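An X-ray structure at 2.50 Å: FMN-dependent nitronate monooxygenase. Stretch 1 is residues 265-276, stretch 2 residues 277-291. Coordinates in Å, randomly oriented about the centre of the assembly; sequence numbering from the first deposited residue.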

ATOM      1  N   THR A 265      11.130   4.332   0.743  1.00 23.96           N
ATOM      2  CA  THR A 265      10.685   5.164  -0.363  1.00 26.72           C
ATOM      3  C   THR A 265       9.521   5.996   0.093  1.00 24.96           C
ATOM      4  O   THR A 265       8.992   5.767   1.173  1.00 24.08           O
ATOM      5  CB  THR A 265      10.236   4.340  -1.583  1.00 29.18           C
ATOM      6  OG1 THR A 265       9.120   3.518  -1.228  1.00 30.38           O
ATOM      7  CG2 THR A 265      11.355   3.479  -2.085  1.00 29.52           C
ATOM      8  N   ALA A 266       9.162   7.008  -0.699  1.00 22.11           N
ATOM      9  CA  ALA A 266       7.974   7.798  -0.410  1.00 22.46           C
ATOM     10  C   ALA A 266       7.478   8.550  -1.621  1.00 24.08           C
ATOM     11  O   ALA A 266       8.225   8.830  -2.559  1.00 25.11           O
ATOM     12  CB  ALA A 266       8.228   8.758   0.747  1.00 21.52           C
ATOM     13  N   LEU A 267       6.201   8.883  -1.597  1.00 28.78           N
ATOM     14  CA  LEU A 267       5.621   9.709  -2.642  1.00 31.20           C
ATOM     15  C   LEU A 267       6.111  11.146  -2.464  1.00 30.35           C
ATOM     16  O   LEU A 267       6.076  11.672  -1.356  1.00 31.87           O
ATOM     17  CB  LEU A 267       4.102   9.651  -2.556  1.00 31.74           C
ATOM     18  CG  LEU A 267       3.491   8.268  -2.731  1.00 29.77           C
ATOM     19  CD1 LEU A 267       1.980   8.347  -2.582  1.00 31.05           C
ATOM     20  CD2 LEU A 267       3.867   7.705  -4.095  1.00 33.54           C
ATOM     21  N   THR A 268       6.627  11.734  -3.545  1.00 27.01           N
ATOM     22  CA  THR A 268       7.142  13.101  -3.543  1.00 24.05           C
ATOM     23  C   THR A 268       6.724  13.822  -4.819  1.00 25.92           C
ATOM     24  O   THR A 268       6.725  13.226  -5.891  1.00 24.79           O
ATOM     25  CB  THR A 268       8.681  13.132  -3.439  1.00 24.88           C
ATOM     26  OG1 THR A 268       9.149  14.469  -3.581  1.00 26.61           O
ATOM     27  CG2 THR A 268       9.338  12.302  -4.524  1.00 25.84           C
ATOM     28  N   ASN A 269       6.306  15.085  -4.690  1.00 27.14           N
ATOM     29  CA  ASN A 269       6.052  15.935  -5.860  1.00 26.48           C
ATOM     30  C   ASN A 269       7.199  16.895  -6.168  1.00 28.60           C
ATOM     31  O   ASN A 269       7.085  17.757  -7.048  1.00 28.81           O
ATOM     32  CB  ASN A 269       4.753  16.719  -5.684  1.00 28.00           C
ATOM     33  CG  ASN A 269       4.801  17.714  -4.512  1.00 27.37           C
ATOM     34  OD1 ASN A 269       5.524  17.540  -3.544  1.00 27.33           O
ATOM     35  ND2 ASN A 269       3.968  18.722  -4.586  1.00 26.74           N
ATOM     36  N   LEU A 270       8.319  16.726  -5.474  1.00 30.60           N
ATOM     37  CA  LEU A 270       9.356  17.758  -5.443  1.00 29.93           C
ATOM     38  C   LEU A 270      10.089  17.882  -6.773  1.00 30.08           C
ATOM     39  O   LEU A 270      10.592  18.947  -7.085  1.00 37.72           O
ATOM     40  CB  LEU A 270      10.364  17.499  -4.309  1.00 29.44           C
ATOM     41  CG  LEU A 270       9.874  17.787  -2.882  1.00 28.99           C
ATOM     42  CD1 LEU A 270      10.862  17.309  -1.852  1.00 25.80           C
ATOM     43  CD2 LEU A 270       9.610  19.270  -2.674  1.00 38.46           C
ATOM     44  N   PHE A 271      10.144  16.810  -7.557  1.00 28.41           N
ATOM     45  CA  PHE A 271      10.994  16.789  -8.744  1.00 30.57           C
ATOM     46  C   PHE A 271      10.239  17.119 -10.019  1.00 31.18           C
ATOM     47  O   PHE A 271      10.847  17.455 -11.030  1.00 33.96           O
ATOM     48  CB  PHE A 271      11.653  15.419  -8.908  1.00 29.95           C
ATOM     49  CG  PHE A 271      12.463  15.004  -7.734  1.00 27.14           C
ATOM     50  CD1 PHE A 271      13.780  15.413  -7.609  1.00 28.46           C
ATOM     51  CD2 PHE A 271      11.884  14.287  -6.702  1.00 29.35           C
ATOM     52  CE1 PHE A 271      14.535  15.041  -6.515  1.00 27.85           C
ATOM     53  CE2 PHE A 271      12.634  13.905  -5.596  1.00 30.12           C
ATOM     54  CZ  PHE A 271      13.957  14.299  -5.500  1.00 29.82           C
ATOM     55  N   SER A 272       8.927  16.955  -9.996  1.00 30.68           N
ATOM     56  CA  SER A 272       8.139  17.025 -11.227  1.00 32.08           C
ATOM     57  C   SER A 272       6.870  17.901 -11.119  1.00 31.34           C
ATOM     58  O   SER A 272       6.422  18.465 -12.119  1.00 31.34           O
ATOM     59  CB  SER A 272       7.761  15.614 -11.650  1.00 30.19           C
ATOM     60  OG  SER A 272       6.784  15.097 -10.765  1.00 37.79           O
ATOM     61  N   GLY A 273       6.309  18.026  -9.914  1.00 30.41           N
ATOM     62  CA  GLY A 273       4.979  18.625  -9.725  1.00 29.66           C
ATOM     63  C   GLY A 273       3.872  17.623  -9.419  1.00 30.69           C
ATOM     64  O   GLY A 273       2.731  18.006  -9.138  1.00 30.01           O
ATOM     65  N   ARG A 274       4.186  16.334  -9.542  1.00 32.30           N
ATOM     66  CA  ARG A 274       3.186  15.283  -9.391  1.00 27.78           C
ATOM     67  C   ARG A 274       3.724  14.173  -8.508  1.00 25.61           C
ATOM     68  O   ARG A 274       4.920  13.843  -8.562  1.00 24.88           O
ATOM     69  CB  ARG A 274       2.774  14.735 -10.775  1.00 30.14           C
ATOM     70  CG  ARG A 274       1.449  15.302 -11.277  1.00 31.76           C
ATOM     71  CD  ARG A 274       0.985  14.670 -12.582  1.00 33.02           C
ATOM     72  NE  ARG A 274       0.157  13.516 -12.302  1.00 38.74           N
ATOM     73  CZ  ARG A 274      -1.140  13.416 -12.545  1.00 38.64           C
ATOM     74  NH1 ARG A 274      -1.792  14.344 -13.218  1.00 47.10           N
ATOM     75  NH2 ARG A 274      -1.768  12.319 -12.182  1.00 43.88           N
ATOM     76  N   PRO A 275       2.860  13.604  -7.659  1.00 25.53           N
ATOM     77  CA  PRO A 275       3.290  12.509  -6.769  1.00 26.88           C
ATOM     78  C   PRO A 275       4.003  11.373  -7.518  1.00 28.93           C
ATOM     79  O   PRO A 275       3.435  10.793  -8.439  1.00 30.18           O
ATOM     80  CB  PRO A 275       1.987  11.997  -6.179  1.00 24.33           C
ATOM     81  CG  PRO A 275       1.038  13.117  -6.310  1.00 27.33           C
ATOM     82  CD  PRO A 275       1.426  13.878  -7.547  1.00 25.12           C
ATOM     83  N   ALA A 276       5.239  11.083  -7.124  1.00 26.61           N
ATOM     84  CA  ALA A 276       5.973   9.947  -7.656  1.00 27.31           C
ATOM     85  C   ALA A 276       6.774   9.272  -6.539  1.00 29.36           C
ATOM     86  O   ALA A 276       7.249   9.956  -5.617  1.00 26.37           O
ATOM     87  CB  ALA A 276       6.906  10.409  -8.765  1.00 25.56           C
ATOM     88  N   ARG A 277       6.944   7.946  -6.631  1.00 25.06           N
ATOM     89  CA  ARG A 277       7.630   7.190  -5.576  1.00 27.81           C
ATOM     90  C   ARG A 277       9.105   7.030  -5.904  1.00 29.05           C
ATOM     91  O   ARG A 277       9.472   6.498  -6.967  1.00 21.99           O
ATOM     92  CB  ARG A 277       6.993   5.808  -5.360  1.00 28.82           C
ATOM     93  CG  ARG A 277       7.645   4.995  -4.236  1.00 30.48           C
ATOM     94  CD  ARG A 277       6.981   3.619  -4.014  1.00 27.68           C
ATOM     95  NE  ARG A 277       5.625   3.762  -3.478  1.00 29.46           N
ATOM     96  CZ  ARG A 277       5.324   4.127  -2.227  1.00 26.25           C
ATOM     97  NH1 ARG A 277       6.271   4.300  -1.321  1.00 27.47           N
ATOM     98  NH2 ARG A 277       4.066   4.314  -1.884  1.00 25.99           N
ATOM     99  N   GLY A 278       9.953   7.454  -4.970  1.00 28.26           N
ATOM    100  CA  GLY A 278      11.390   7.298  -5.132  1.00 25.22           C
ATOM    101  C   GLY A 278      12.099   7.086  -3.815  1.00 23.91           C
ATOM    102  O   GLY A 278      11.584   7.441  -2.785  1.00 22.27           O
ATOM    103  N   ILE A 279      13.288   6.491  -3.864  1.00 23.60           N
ATOM    104  CA  ILE A 279      14.112   6.339  -2.681  1.00 26.60           C
ATOM    105  C   ILE A 279      14.257   7.688  -1.972  1.00 29.22           C
ATOM    106  O   ILE A 279      14.369   8.719  -2.632  1.00 32.69           O
ATOM    107  CB  ILE A 279      15.495   5.774  -3.032  1.00 27.39           C
ATOM    108  CG1 ILE A 279      15.354   4.356  -3.592  1.00 28.03           C
ATOM    109  CG2 ILE A 279      16.374   5.732  -1.788  1.00 27.28           C
ATOM    110  CD1 ILE A 279      16.523   3.910  -4.420  1.00 28.81           C
ATOM    111  N   VAL A 280      14.138   7.684  -0.640  1.00 30.59           N
ATOM    112  CA  VAL A 280      14.061   8.929   0.139  1.00 32.75           C
ATOM    113  C   VAL A 280      15.448   9.533   0.221  1.00 33.16           C
ATOM    114  O   VAL A 280      16.399   8.839   0.574  1.00 33.13           O
ATOM    115  CB  VAL A 280      13.504   8.699   1.571  1.00 34.97           C
ATOM    116  CG1 VAL A 280      13.800   9.886   2.485  1.00 31.92           C
ATOM    117  CG2 VAL A 280      12.001   8.435   1.525  1.00 35.35           C
ATOM    118  N   ASN A 281      15.557  10.809  -0.156  1.00 29.88           N
ATOM    119  CA  ASN A 281      16.821  11.532  -0.098  1.00 29.20           C
ATOM    120  C   ASN A 281      16.716  12.851   0.694  1.00 36.48           C
ATOM    121  O   ASN A 281      15.668  13.148   1.286  1.00 38.81           O
ATOM    122  CB  ASN A 281      17.401  11.748  -1.512  1.00 28.19           C
ATOM    123  CG  ASN A 281      16.429  12.433  -2.483  1.00 25.34           C
ATOM    124  OD1 ASN A 281      15.623  13.254  -2.111  1.00 25.40           O
ATOM    125  ND2 ASN A 281      16.586  12.145  -3.750  1.00 29.76           N
ATOM    126  N   ARG A 282      17.828  13.583   0.790  1.00 38.46           N
ATOM    127  CA  ARG A 282      17.898  14.789   1.618  1.00 40.05           C
ATOM    128  C   ARG A 282      16.833  15.791   1.182  1.00 43.00           C
ATOM    129  O   ARG A 282      16.126  16.381   2.018  1.00 43.86           O
ATOM    130  CB  ARG A 282      19.294  15.431   1.507  1.00 42.95           C
ATOM    131  CG  ARG A 282      19.475  16.746   2.277  1.00 40.59           C
ATOM    132  CD  ARG A 282      20.781  17.427   1.879  1.00 41.59           C
ATOM    133  NE  ARG A 282      20.879  18.811   2.338  1.00 46.18           N
ATOM    134  CZ  ARG A 282      21.760  19.699   1.865  1.00 49.08           C
ATOM    135  NH1 ARG A 282      22.627  19.349   0.921  1.00 43.00           N
ATOM    136  NH2 ARG A 282      21.750  20.958   2.306  1.00 43.62           N
ATOM    137  N   PHE A 283      16.741  15.996  -0.129  1.00 36.14           N
ATOM    138  CA  PHE A 283      15.814  16.974  -0.684  1.00 35.25           C
ATOM    139  C   PHE A 283      14.381  16.636  -0.225  1.00 35.59           C
ATOM    140  O   PHE A 283      13.683  17.489   0.322  1.00 30.35           O
ATOM    141  CB  PHE A 283      15.953  17.013  -2.219  1.00 37.03           C
ATOM    142  CG  PHE A 283      15.136  18.086  -2.894  1.00 38.26           C
ATOM    143  CD1 PHE A 283      15.055  19.370  -2.365  1.00 41.67           C
ATOM    144  CD2 PHE A 283      14.475  17.816  -4.076  1.00 36.52           C
ATOM    145  CE1 PHE A 283      14.304  20.349  -2.989  1.00 36.54           C
ATOM    146  CE2 PHE A 283      13.703  18.779  -4.689  1.00 38.47           C
ATOM    147  CZ  PHE A 283      13.616  20.046  -4.145  1.00 39.80           C
ATOM    148  N   MET A 284      14.012  15.357  -0.287  1.00 32.96           N
ATOM    149  CA  MET A 284      12.677  14.950   0.135  1.00 30.52           C
ATOM    150  C   MET A 284      12.502  15.095   1.644  1.00 29.89           C
ATOM    151  O   MET A 284      11.455  15.565   2.105  1.00 28.22           O
ATOM    152  CB  MET A 284      12.379  13.518  -0.278  1.00 31.61           C
ATOM    153  CG  MET A 284      12.371  13.264  -1.779  1.00 31.93           C
ATOM    154  SD  MET A 284      12.453  11.490  -2.095  1.00 39.41           S
ATOM    155  CE  MET A 284      13.486  11.444  -3.562  1.00 49.18           C
ATOM    156  N   ALA A 285      13.514  14.697   2.413  1.00 26.82           N
ATOM    157  CA  ALA A 285      13.440  14.800   3.871  1.00 27.43           C
ATOM    158  C   ALA A 285      13.335  16.259   4.361  1.00 34.18           C
ATOM    159  O   ALA A 285      12.608  16.534   5.314  1.00 38.76           O
ATOM    160  CB  ALA A 285      14.621  14.109   4.515  1.00 25.59           C
ATOM    161  N   GLU A 286      14.002  17.192   3.678  1.00 32.67           N
ATOM    162  CA  GLU A 286      14.093  18.578   4.168  1.00 35.72           C
ATOM    163  C   GLU A 286      12.972  19.437   3.637  1.00 35.78           C
ATOM    164  O   GLU A 286      12.572  20.375   4.297  1.00 42.50           O
ATOM    165  CB  GLU A 286      15.439  19.217   3.799  1.00 32.46           C
ATOM    166  CG  GLU A 286      16.613  18.612   4.545  1.00 34.01           C
ATOM    167  CD  GLU A 286      17.950  19.181   4.102  1.00 38.91           C
ATOM    168  OE1 GLU A 286      17.971  20.022   3.181  1.00 38.56           O
ATOM    169  OE2 GLU A 286      18.992  18.762   4.653  1.00 38.03           O
ATOM    170  N   MET A 287      12.475  19.117   2.444  1.00 36.30           N
ATOM    171  CA  MET A 287      11.499  19.954   1.751  1.00 35.11           C
ATOM    172  C   MET A 287      10.146  19.251   1.537  1.00 35.48           C
ATOM    173  O   MET A 287       9.186  19.871   1.060  1.00 39.35           O
ATOM    174  CB  MET A 287      12.069  20.416   0.395  1.00 34.81           C
ATOM    175  CG  MET A 287      13.295  21.325   0.506  1.00 38.48           C
ATOM    176  SD  MET A 287      12.929  22.937   1.247  1.00 42.61           S
ATOM    177  CE  MET A 287      11.877  23.648  -0.026  1.00 47.91           C
ATOM    178  N   GLY A 288      10.042  17.994   1.950  1.00 34.33           N
ATOM    179  CA  GLY A 288       8.832  17.209   1.702  1.00 36.77           C
ATOM    180  C   GLY A 288       8.612  16.139   2.754  1.00 38.97           C
ATOM    181  O   GLY A 288       8.701  16.425   3.937  1.00 41.36           O
ATOM    182  N   PRO A 289       8.361  14.887   2.330  1.00 37.98           N
ATOM    183  CA  PRO A 289       8.384  14.420   0.947  1.00 37.10           C
ATOM    184  C   PRO A 289       7.410  15.148  -0.004  1.00 37.76           C
ATOM    185  O   PRO A 289       7.738  15.360  -1.186  1.00 40.45           O
ATOM    186  CB  PRO A 289       8.005  12.949   1.091  1.00 39.29           C
ATOM    187  N   MET A 290       6.224  15.508   0.501  1.00 36.62           N
ATOM    188  CA  MET A 290       5.215  16.241  -0.281  1.00 36.35           C
ATOM    189  C   MET A 290       5.287  17.714   0.055  1.00 40.64           C
ATOM    190  O   MET A 290       5.538  18.075   1.205  1.00 40.59           O
ATOM    191  CB  MET A 290       3.792  15.739   0.035  1.00 37.47           C
ATOM    192  CG  MET A 290       3.441  14.364  -0.529  1.00 38.59           C
ATOM    193  SD  MET A 290       3.666  14.184  -2.316  1.00 40.78           S
ATOM    194  CE  MET A 290       2.260  15.085  -2.964  1.00 39.04           C
ATOM    195  N   ASN A 291       4.986  18.566  -0.923  1.00 41.83           N
ATOM    196  CA  ASN A 291       5.001  20.014  -0.701  1.00 37.96           C
ATOM    197  C   ASN A 291       3.982  20.751  -1.562  1.00 38.19           C
ATOM    198  O   ASN A 291       4.034  20.704  -2.785  1.00 35.35           O
ATOM    199  CB  ASN A 291       6.403  20.572  -0.949  1.00 40.92           C
ATOM    200  CG  ASN A 291       6.612  21.946  -0.321  1.00 40.91           C
ATOM    201  OD1 ASN A 291       5.789  22.849  -0.474  1.00 37.17           O
ATOM    202  ND2 ASN A 291       7.738  22.116   0.365  1.00 37.70           N
TER

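How does stretch 2 begin its contact? Arg277 and Gly278 run antiparallel to the strand of stretch 1, and Gly278 pairs with Ala266 through two backbone hydrogen bonds: Ala266 N to Gly278 O at 3.2 Å and Gly278 N to Ala266 O at 3.3 Å. Arg277 lies on the same sheet face as Leu267, whose CD2 sits over one face of the guanidinium, while Arg277 NH1 donates to Thr265 OG1 at 3.0 Å near the guanidinium plane.

What does the helix offer the loop of stretch 1? Asn281 caps it, its OD1 accepting from Met284 N at 3.2 Å. Phe283 then turns its edge toward the face of Phe271, and Leu270 CD1 lies over the Phe283 ring, 4.3 Å from its centroid, in a CH-pi contact. Met284 CE meets the edge of the Phe271 ring, 3.3 Å from Phe271 CE2, extending this apolar cluster.

How is the far end fastened? After the cis peptide bond preceding Pro289, Pro289 O accepts from Thr268 OG1 at 2.9 Å; the same hydroxyl oxygen accepts from Leu270 N at 3.1 Å, bracing the turn. Asn269 then reads the backbone of Asn291 with its amide: Asn291 N donates to Asn269 OD1 at 2.9 Å, and Asn269 ND2 donates to Asn291 O at 2.7 Å.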